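Local coordinates for protein pyruvate-formate lyase-activating enzyme (Bacteroides vulgatus ATCC 8482, PDB 3CAN) that belongs to the radical SAM superfamily of activating enzymes and folds as a parallel alpha/beta domain of the TIM-barrel class, at residues I99-G104 and Q157-E162; Y95-P100 and E127-L132; K110-S115 and Q169-Y174. All coordinates share one frame; numbering follows the deposited sequence.

Contact 1 (I99-G104 and Q157-E162)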
loop_
_atom_site.group_PDB
_atom_site.type_symbol
_atom_site.label_atom_id
_atom_site.label_comp_id
_atom_site.label_asym_id
_atom_site.label_seq_id
_atom_site.Cartn_x
_atom_site.Cartn_y
_atom_site.Cartn_z
ATOM N N ILE A 99 -8.648 -2.087 -7.319
ATOM C CA ILE A 99 -10.091 -2.062 -7.155
ATOM C C ILE A 99 -10.403 -2.319 -5.683
ATOM O O ILE A 99 -10.328 -3.454 -5.222
ATOM C CB ILE A 99 -10.792 -3.088 -8.047
ATOM C CG1 ILE A 99 -10.432 -2.845 -9.515
ATOM C CG2 ILE A 99 -12.345 -3.026 -7.829
ATOM C CD1 ILE A 99 -11.019 -3.902 -10.467
ATOM N N PRO A 100 -10.698 -1.253 -4.929
ATOM C CA PRO A 100 -11.189 -1.455 -3.573
ATOM C C PRO A 100 -12.534 -2.135 -3.719
ATOM O O PRO A 100 -13.402 -1.607 -4.405
ATOM C CB PRO A 100 -11.293 -0.026 -3.017
ATOM C CG PRO A 100 -10.428 0.816 -3.930
ATOM C CD PRO A 100 -10.610 0.178 -5.269
ATOM N N LEU A 101 -12.661 -3.336 -3.160
ATOM C CA LEU A 101 -13.768 -4.229 -3.473
ATOM C C LEU A 101 -14.758 -4.210 -2.313
ATOM O O LEU A 101 -14.440 -4.658 -1.217
ATOM C CB LEU A 101 -13.237 -5.642 -3.719
ATOM C CG LEU A 101 -14.201 -6.647 -4.356
ATOM C CD1 LEU A 101 -14.642 -6.217 -5.771
ATOM C CD2 LEU A 101 -13.567 -8.028 -4.397
ATOM N N ILE A 102 -15.940 -3.659 -2.574
ATOM C CA ILE A 102 -16.920 -3.349 -1.535
ATOM C C ILE A 102 -18.245 -4.000 -1.910
ATOM O O ILE A 102 -18.848 -3.645 -2.922
ATOM C CB ILE A 102 -17.126 -1.817 -1.398
ATOM C CG1 ILE A 102 -15.776 -1.089 -1.261
ATOM C CG2 ILE A 102 -18.038 -1.505 -0.200
ATOM C CD1 ILE A 102 -15.775 0.364 -1.707
ATOM N N GLU A 103 -18.671 -4.972 -1.106
ATOM C CA GLU A 103 -19.956 -5.615 -1.301
ATOM C C GLU A 103 -21.021 -4.554 -1.068
ATOM O O GLU A 103 -21.032 -3.912 -0.007
ATOM C CB GLU A 103 -20.114 -6.776 -0.323
ATOM C CG GLU A 103 -21.431 -7.514 -0.408
ATOM C CD GLU A 103 -21.682 -8.143 -1.761
ATOM O OE1 GLU A 103 -20.801 -8.869 -2.271
ATOM O OE2 GLU A 103 -22.780 -7.933 -2.305
ATOM N N GLY A 104 -21.890 -4.378 -2.061
ATOM C CA GLY A 104 -22.896 -3.323 -2.060
ATOM C C GLY A 104 -22.565 -2.114 -2.917
ATOM O O GLY A 104 -23.435 -1.282 -3.165
ATOM N N GLN A 157 -19.915 -3.522 2.852
ATOM C CA GLN A 157 -19.497 -4.681 3.613
ATOM C C GLN A 157 -18.295 -5.313 2.949
ATOM O O GLN A 157 -18.023 -5.083 1.769
ATOM C CB GLN A 157 -20.630 -5.705 3.667
ATOM C CG GLN A 157 -21.961 -5.128 4.107
ATOM C CD GLN A 157 -23.072 -6.151 4.077
ATOM O OE1 GLN A 157 -22.995 -7.150 3.360
ATOM N NE2 GLN A 157 -24.119 -5.908 4.860
ATOM N N THR A 158 -17.582 -6.113 3.727
ATOM C CA THR A 158 -16.491 -6.921 3.222
ATOM C C THR A 158 -17.086 -7.988 2.307
ATOM O O THR A 158 -18.039 -8.666 2.697
ATOM C CB THR A 158 -15.740 -7.582 4.396
ATOM O OG1 THR A 158 -15.333 -6.562 5.317
ATOM C CG2 THR A 158 -14.517 -8.355 3.911
ATOM N N PRO A 159 -16.559 -8.120 1.077
ATOM C CA PRO A 159 -17.059 -9.209 0.241
ATOM C C PRO A 159 -16.645 -10.576 0.802
ATOM O O PRO A 159 -15.539 -10.725 1.342
ATOM C CB PRO A 159 -16.416 -8.936 -1.124
ATOM C CG PRO A 159 -15.192 -8.139 -0.818
ATOM C CD PRO A 159 -15.520 -7.324 0.395
ATOM N N SER A 160 -17.547 -11.549 0.699
ATOM C CA SER A 160 -17.273 -12.911 1.149
ATOM C C SER A 160 -16.071 -13.483 0.407
ATOM O O SER A 160 -15.717 -13.008 -0.670
ATOM C CB SER A 160 -18.484 -13.802 0.893
ATOM O OG SER A 160 -18.763 -13.890 -0.495
ATOM N N GLU A 161 -15.445 -14.498 0.992
ATOM C CA GLU A 161 -14.359 -15.205 0.324
ATOM C C GLU A 161 -14.822 -15.729 -1.041
ATOM O O GLU A 161 -14.062 -15.699 -2.012
ATOM C CB GLU A 161 -13.833 -16.352 1.194
ATOM C CG GLU A 161 -12.578 -17.025 0.644
ATOM C CD GLU A 161 -11.925 -17.996 1.623
ATOM O OE1 GLU A 161 -12.499 -18.277 2.698
ATOM O OE2 GLU A 161 -10.820 -18.486 1.312
ATOM N N GLU A 162 -16.071 -16.186 -1.109
ATOM C CA GLU A 162 -16.635 -16.718 -2.348
ATOM C C GLU A 162 -16.703 -15.640 -3.422
ATOM O O GLU A 162 -16.304 -15.871 -4.559
ATOM C CB GLU A 162 -18.033 -17.297 -2.105
ATOM C CG GLU A 162 -18.600 -18.058 -3.299
ATOM C CD GLU A 162 -20.010 -18.574 -3.066
ATOM O OE1 GLU A 162 -20.347 -18.935 -1.915
ATOM O OE2 GLU A 162 -20.783 -18.632 -4.049
HETATM O O HOH W 1 -20.192 -10.548 -0.347
#

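Contact 2 (Y95-P100 and E127-L132)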
loop_
_atom_site.group_PDB
_atom_site.type_symbol
_atom_site.label_atom_id
_atom_site.label_comp_id
_atom_site.label_asym_id
_atom_site.label_seq_id
_atom_site.Cartn_x
_atom_site.Cartn_y
_atom_site.Cartn_z
ATOM N N TYR A 95 1.564 -0.339 -15.683
ATOM C CA TYR A 95 0.611 0.171 -14.715
ATOM C C TYR A 95 -0.038 -0.951 -13.926
ATOM O O TYR A 95 -0.162 -2.093 -14.414
ATOM C CB TYR A 95 -0.451 1.050 -15.399
ATOM C CG TYR A 95 -1.390 0.330 -16.365
ATOM C CD1 TYR A 95 -2.706 0.064 -16.014
ATOM C CD2 TYR A 95 -0.960 -0.056 -17.627
ATOM C CE1 TYR A 95 -3.571 -0.583 -16.885
ATOM C CE2 TYR A 95 -1.826 -0.705 -18.514
ATOM C CZ TYR A 95 -3.118 -0.963 -18.134
ATOM O OH TYR A 95 -3.968 -1.603 -19.011
ATOM N N TYR A 96 -0.456 -0.614 -12.709
ATOM C CA TYR A 96 -1.276 -1.474 -11.871
ATOM C C TYR A 96 -2.666 -0.850 -11.781
ATOM O O TYR A 96 -2.807 0.381 -11.727
ATOM C CB TYR A 96 -0.759 -1.545 -10.424
ATOM C CG TYR A 96 0.520 -2.292 -10.132
ATOM C CD1 TYR A 96 1.345 -2.785 -11.129
ATOM C CD2 TYR A 96 0.928 -2.453 -8.810
ATOM C CE1 TYR A 96 2.542 -3.455 -10.808
ATOM C CE2 TYR A 96 2.099 -3.114 -8.486
ATOM C CZ TYR A 96 2.897 -3.614 -9.488
ATOM O OH TYR A 96 4.061 -4.257 -9.140
ATOM N N ILE A 97 -3.678 -1.709 -11.713
ATOM C CA ILE A 97 -5.040 -1.288 -11.430
ATOM C C ILE A 97 -5.422 -1.775 -10.030
ATOM O O ILE A 97 -5.225 -2.941 -9.700
ATOM C CB ILE A 97 -6.031 -1.859 -12.461
ATOM C CG1 ILE A 97 -5.754 -1.257 -13.843
ATOM C CG2 ILE A 97 -7.480 -1.575 -12.021
ATOM C CD1 ILE A 97 -6.133 0.229 -13.992
ATOM N N ARG A 98 -5.961 -0.878 -9.213
ATOM C CA ARG A 98 -6.463 -1.222 -7.900
ATOM C C ARG A 98 -7.974 -1.070 -7.850
ATOM O O ARG A 98 -8.515 -0.059 -8.293
ATOM C CB ARG A 98 -5.801 -0.355 -6.835
ATOM C CG ARG A 98 -4.296 -0.546 -6.796
ATOM C CD ARG A 98 -3.595 0.532 -7.584
ATOM N NE ARG A 98 -3.568 1.769 -6.799
ATOM C CZ ARG A 98 -2.715 2.006 -5.801
ATOM N NH1 ARG A 98 -1.790 1.101 -5.467
ATOM N NH2 ARG A 98 -2.772 3.164 -5.143
ATOM N N ILE A 99 -8.648 -2.087 -7.319
ATOM C CA ILE A 99 -10.091 -2.062 -7.155
ATOM C C ILE A 99 -10.403 -2.319 -5.683
ATOM O O ILE A 99 -10.328 -3.454 -5.222
ATOM C CB ILE A 99 -10.792 -3.088 -8.047
ATOM C CG1 ILE A 99 -10.432 -2.845 -9.515
ATOM C CG2 ILE A 99 -12.345 -3.026 -7.829
ATOM C CD1 ILE A 99 -11.019 -3.902 -10.467
ATOM N N PRO A 100 -10.698 -1.253 -4.929
ATOM C CA PRO A 100 -11.189 -1.455 -3.573
ATOM C C PRO A 100 -12.534 -2.135 -3.719
ATOM O O PRO A 100 -13.402 -1.607 -4.405
ATOM C CB PRO A 100 -11.293 -0.026 -3.017
ATOM C CG PRO A 100 -10.428 0.816 -3.930
ATOM C CD PRO A 100 -10.610 0.178 -5.269
ATOM N N GLU A 127 -0.060 -4.724 -15.284
ATOM C CA GLU A 127 0.874 -5.701 -14.726
ATOM C C GLU A 127 0.150 -6.651 -13.781
ATOM O O GLU A 127 0.408 -7.862 -13.743
ATOM C CB GLU A 127 1.973 -4.998 -13.937
ATOM C CG GLU A 127 2.849 -4.079 -14.763
ATOM C CD GLU A 127 3.550 -4.790 -15.889
ATOM O OE1 GLU A 127 4.529 -5.516 -15.605
ATOM O OE2 GLU A 127 3.138 -4.626 -17.056
ATOM N N ILE A 128 -0.735 -6.072 -12.992
ATOM C CA ILE A 128 -1.556 -6.797 -12.042
ATOM C C ILE A 128 -2.777 -5.943 -11.720
ATOM O O ILE A 128 -2.740 -4.707 -11.825
ATOM C CB ILE A 128 -0.786 -7.116 -10.725
ATOM C CG1 ILE A 128 -1.534 -8.131 -9.854
ATOM C CG2 ILE A 128 -0.534 -5.840 -9.897
ATOM C CD1 ILE A 128 -1.681 -9.463 -10.461
ATOM N N ILE A 129 -3.865 -6.620 -11.380
ATOM C CA ILE A 129 -5.048 -5.982 -10.829
ATOM C C ILE A 129 -5.152 -6.409 -9.363
ATOM O O ILE A 129 -5.302 -7.596 -9.072
ATOM C CB ILE A 129 -6.319 -6.376 -11.591
ATOM C CG1 ILE A 129 -6.219 -6.001 -13.075
ATOM C CG2 ILE A 129 -7.548 -5.697 -10.974
ATOM C CD1 ILE A 129 -7.289 -6.669 -13.955
ATOM N N ASN A 130 -5.053 -5.443 -8.456
ATOM C CA ASN A 130 -5.154 -5.693 -7.019
ATOM C C ASN A 130 -6.571 -5.462 -6.527
ATOM O O ASN A 130 -7.059 -4.325 -6.546
ATOM C CB ASN A 130 -4.215 -4.773 -6.243
ATOM C CG ASN A 130 -2.781 -4.942 -6.654
ATOM O OD1 ASN A 130 -2.162 -5.963 -6.354
ATOM N ND2 ASN A 130 -2.248 -3.951 -7.369
ATOM N N LEU A 131 -7.234 -6.537 -6.120
ATOM C CA LEU A 131 -8.544 -6.446 -5.476
ATOM C C LEU A 131 -8.304 -6.270 -3.975
ATOM O O LEU A 131 -7.680 -7.113 -3.337
ATOM C CB LEU A 131 -9.396 -7.693 -5.754
ATOM C CG LEU A 131 -9.636 -8.053 -7.225
ATOM C CD1 LEU A 131 -10.588 -9.251 -7.335
ATOM C CD2 LEU A 131 -10.168 -6.847 -7.994
ATOM N N LEU A 132 -8.771 -5.154 -3.431
ATOM C CA LEU A 132 -8.540 -4.806 -2.032
ATOM C C LEU A 132 -9.868 -4.863 -1.273
ATOM O O LEU A 132 -10.616 -3.880 -1.254
ATOM C CB LEU A 132 -7.924 -3.408 -1.948
ATOM C CG LEU A 132 -6.747 -3.186 -2.901
ATOM C CD1 LEU A 132 -6.329 -1.726 -2.944
ATOM C CD2 LEU A 132 -5.568 -4.081 -2.511
HETATM O O HOH W 2 1.223 -2.798 -17.646
#

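Contact 3 (K110-S115 and Q169-Y174)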
loop_
_atom_site.group_PDB
_atom_site.type_symbol
_atom_site.label_atom_id
_atom_site.label_comp_id
_atom_site.label_asym_id
_atom_site.label_seq_id
_atom_site.Cartn_x
_atom_site.Cartn_y
_atom_site.Cartn_z
ATOM N N LYS A 110 -21.661 -7.828 -12.761
ATOM C CA LYS A 110 -21.734 -6.875 -13.868
ATOM C C LYS A 110 -20.550 -5.909 -13.853
ATOM O O LYS A 110 -19.849 -5.771 -14.853
ATOM C CB LYS A 110 -23.036 -6.084 -13.846
ATOM C CG LYS A 110 -23.130 -5.061 -14.978
ATOM C CD LYS A 110 -24.452 -4.343 -14.949
ATOM C CE LYS A 110 -24.477 -3.167 -15.903
ATOM N NZ LYS A 110 -25.755 -2.368 -15.717
ATOM N N ASN A 111 -20.312 -5.254 -12.722
ATOM C CA ASN A 111 -19.216 -4.285 -12.671
ATOM C C ASN A 111 -17.858 -4.905 -12.942
ATOM O O ASN A 111 -17.026 -4.325 -13.650
ATOM C CB ASN A 111 -19.143 -3.575 -11.330
ATOM C CG ASN A 111 -18.069 -2.523 -11.319
ATOM O OD1 ASN A 111 -18.128 -1.573 -12.102
ATOM N ND2 ASN A 111 -17.051 -2.701 -10.451
ATOM N N ILE A 112 -17.620 -6.077 -12.371
ATOM C CA ILE A 112 -16.331 -6.733 -12.531
ATOM C C ILE A 112 -16.145 -7.210 -13.963
ATOM O O ILE A 112 -15.058 -7.080 -14.519
ATOM C CB ILE A 112 -16.141 -7.873 -11.507
ATOM C CG1 ILE A 112 -16.232 -7.311 -10.074
ATOM C CG2 ILE A 112 -14.818 -8.592 -11.723
ATOM C CD1 ILE A 112 -15.211 -6.217 -9.735
ATOM N N LYS A 113 -17.206 -7.731 -14.584
ATOM C CA LYS A 113 -17.131 -8.100 -16.000
ATOM C C LYS A 113 -16.897 -6.886 -16.903
ATOM O O LYS A 113 -16.061 -6.944 -17.807
ATOM C CB LYS A 113 -18.365 -8.894 -16.458
ATOM C CG LYS A 113 -18.413 -10.330 -15.903
ATOM C CD LYS A 113 -19.628 -11.077 -16.402
ATOM C CE LYS A 113 -19.570 -12.518 -15.962
ATOM N NZ LYS A 113 -20.781 -13.279 -16.410
ATOM N N LEU A 114 -17.597 -5.784 -16.654
ATOM C CA LEU A 114 -17.403 -4.570 -17.465
ATOM C C LEU A 114 -15.972 -4.068 -17.303
ATOM O O LEU A 114 -15.342 -3.632 -18.266
ATOM C CB LEU A 114 -18.402 -3.486 -17.058
ATOM C CG LEU A 114 -19.855 -3.765 -17.455
ATOM C CD1 LEU A 114 -20.747 -2.670 -16.842
ATOM C CD2 LEU A 114 -20.029 -3.876 -18.990
ATOM N N SER A 115 -15.465 -4.144 -16.073
ATOM C CA SER A 115 -14.086 -3.763 -15.772
ATOM C C SER A 115 -13.095 -4.632 -16.549
ATOM O O SER A 115 -12.153 -4.128 -17.163
ATOM C CB SER A 115 -13.811 -3.879 -14.264
ATOM O OG SER A 115 -14.613 -2.988 -13.495
ATOM N N GLN A 169 -11.700 -14.981 -10.560
ATOM C CA GLN A 169 -11.961 -15.880 -11.677
ATOM C C GLN A 169 -12.402 -15.126 -12.927
ATOM O O GLN A 169 -11.950 -15.433 -14.026
ATOM C CB GLN A 169 -13.019 -16.928 -11.319
ATOM C CG GLN A 169 -13.167 -18.030 -12.360
ATOM C CD GLN A 169 -11.876 -18.822 -12.533
ATOM O OE1 GLN A 169 -11.362 -19.400 -11.578
ATOM N NE2 GLN A 169 -11.342 -18.832 -13.746
ATOM N N ILE A 170 -13.303 -14.164 -12.756
ATOM C CA ILE A 170 -13.786 -13.349 -13.875
ATOM C C ILE A 170 -12.611 -12.675 -14.582
ATOM O O ILE A 170 -12.448 -12.770 -15.797
ATOM C CB ILE A 170 -14.790 -12.270 -13.397
ATOM C CG1 ILE A 170 -16.109 -12.922 -12.957
ATOM C CG2 ILE A 170 -15.064 -11.249 -14.505
ATOM C CD1 ILE A 170 -16.960 -12.043 -12.053
ATOM N N LEU A 171 -11.779 -11.986 -13.812
ATOM C CA LEU A 171 -10.654 -11.277 -14.397
ATOM C C LEU A 171 -9.694 -12.247 -15.114
ATOM O O LEU A 171 -9.236 -11.965 -16.226
ATOM C CB LEU A 171 -9.941 -10.456 -13.314
ATOM C CG LEU A 171 -10.760 -9.290 -12.760
ATOM C CD1 LEU A 171 -10.174 -8.780 -11.428
ATOM C CD2 LEU A 171 -10.877 -8.161 -13.805
ATOM N N THR A 172 -9.431 -13.389 -14.482
ATOM C CA THR A 172 -8.594 -14.433 -15.051
ATOM C C THR A 172 -9.195 -14.965 -16.352
ATOM O O THR A 172 -8.475 -15.171 -17.330
ATOM C CB THR A 172 -8.385 -15.589 -14.041
ATOM O OG1 THR A 172 -7.841 -15.069 -12.812
ATOM C CG2 THR A 172 -7.440 -16.637 -14.603
ATOM N N ASP A 173 -10.514 -15.173 -16.363
ATOM C CA ASP A 173 -11.218 -15.651 -17.558
ATOM C C ASP A 173 -11.066 -14.719 -18.763
ATOM O O ASP A 173 -11.105 -15.181 -19.902
ATOM C CB ASP A 173 -12.714 -15.864 -17.263
ATOM C CG ASP A 173 -12.991 -17.094 -16.396
ATOM O OD1 ASP A 173 -12.104 -17.960 -16.227
ATOM O OD2 ASP A 173 -14.125 -17.191 -15.874
ATOM N N TYR A 174 -10.898 -13.417 -18.512
ATOM C CA TYR A 174 -10.693 -12.424 -19.572
ATOM C C TYR A 174 -9.216 -12.225 -19.913
ATOM O O TYR A 174 -8.860 -11.322 -20.682
ATOM C CB TYR A 174 -11.331 -11.084 -19.176
ATOM C CG TYR A 174 -12.822 -11.030 -19.386
ATOM C CD1 TYR A 174 -13.702 -11.328 -18.357
ATOM C CD2 TYR A 174 -13.358 -10.642 -20.615
ATOM C CE1 TYR A 174 -15.084 -11.275 -18.544
ATOM C CE2 TYR A 174 -14.731 -10.590 -20.814
ATOM C CZ TYR A 174 -15.593 -10.892 -19.770
ATOM O OH TYR A 174 -16.967 -10.822 -19.954
#

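Contact 1 (I99-G104 and Q157-E162)
Leu101 and Pro159 make the tight side of this contact, where the end of strand 95-101 meets the turn before helix 161-173. The pyrrolidine ring lies against the backbone carbonyl, Pro159 CD being 3.3 Å from Leu101 O, while Pro159 CG rests 3.9 Å from Leu101 CD2. With CG anti to its backbone N (chi1 -167°), Leu101 has its branch beside that ring; Cys167 and Ala107 also touch it, so an apolar residue suits the place. A single antiparallel bridge follows, a hydrogen-bonded pair: Glu103 N gives a bent bond to Gln157 O (2.9 Å, 138° at the hydrogen), and Gln157 N a straighter one to Glu103 O (3.1 Å, 160°). Beside the bridge, Glu103 CB sits 3.9 Å from Pro159 CA. The outer side is looser and wetter. The extended side chain of Gln157 passes Glu103 with only a 4.1 Å approach of OE1 to CG. Ser160 is the N-cap of helix 161-173, its OG accepting from Val163 N. A water gives a hydrogen to Glu103 OE1 (2.6 Å) and takes one from Ser160 N, at the start of that helix, where the helix dipole would modestly favour a negative carboxylate.

Contact 2 (Y95-P100 and E127-L132)
CG of Tyr96 stands anti to the carbonyl carbon, beside its backbone N, and CG2 of Ile128 lies between its own backbone N and carbonyl carbon (CG1 anti to N, chi1 -168°), over one face of the Tyr96 ring. The two residues belong to neighbouring parallel strands of a beta-alpha-beta unit, strand 95-101, helix 109-121 and strand 128-133, in the sheet of this radical SAM domain. In-register strands, 19° apart, exchange backbone bonds in both directions, among them Asn130 N to Ile97 O and Ile99 N to Asn130 O (2.9 Å). Pro100 CA makes a CA-H...O contact with Leu132 O (3.4 Å); its missing N-H costs this pairing nothing, since the N of alternate residues faces strand 57-61. Ile97, Ile99, Ile129 and Leu131 share one face, Ile99 CB meeting Leu131 CD2 at 3.8 Å; aliphatic side chains suit this face because helix 161-173 covers it, Leu171 and Cys167 touching Leu131. The other face carries Tyr96, Arg98, Pro100, Ile128, Asn130 and Leu132, with Arg98 NE salt-bridged to Asp61. Glu127 N donates to Tyr95 O, and Glu127 CB lies 3.5 Å from Tyr96 CE1. Ile128 CG2 sits 3.7 Å from the Tyr96 ring centroid, 9° off the normal, a CH-pi contact.

Contact 3 (K110-S115 and Q169-Y174)
Two helical segments run in nearly the same direction, their axes 26° apart and 9.3 Å from each other at closest approach, and the backbones come nearest at Lys113 and Ile170, with 6.6 Å between their CA atoms. Helix 161-173 is ending here: Tyr174 is the first residue to leave helical angles, although its N still reaches Ile170 O. The meeting is apolar. Ile170 points at the other helix, and in the conformer modelled here, one of two, its CG2, anti to the backbone N, touches both Lys113 CG at 3.7 Å and Ile112 CG2 at 3.9 Å; each of these side chains crosses Ile170 at about a right angle. Leu171 adds its CG at 4.2 Å from Ile112 CG2. Isoleucine suits the seam because its CG2, branching at CB, can touch the neighbouring helix close to the backbone. Lys113 suits a partly exposed border: CG packs on Ile170, while NZ makes a salt bridge with Glu109. Tyr174 brings its OH to 4.2 Å from Lys113 CB, and that hydroxyl has a weak hydrogen bond to Glu117. Within helix 109-121, Ser115 OG turns back to Asn111 O (2.8 Å). Leu171 packs on Ile129 and Leu131 of strand 128-133 and on Ala116 of helix 109-121, while Ile112 touches Leu101 of strand 95-101, so both helices lie on the face of the sheet that carries Ile99 and Leu131.

How the contacts relate
Contact 2 lies nearest the middle of the chain, about 6 Å from its centre, and is held mainly by backbone bonds between strands; the centres of contacts 1 and 3 lie about 17 and 15 Å out. Contacts 1 and 2 share Ile99 and Pro100, so strand 95-101 serves both, pairing with strand 128-133 before meeting the turn ahead of helix 161-173. That helix links contact 1, at its N-terminal end, to contact 3, at its C-terminal end. Chemistry follows place: a bridge, a proline and a water at the partly wet edge, regular pairing in the sheet, aliphatic packing between helices. Leu171 of contact 3 touches Ile129 and Leu131 of contact 2, and Leu101 of contact 1 touches Ile112.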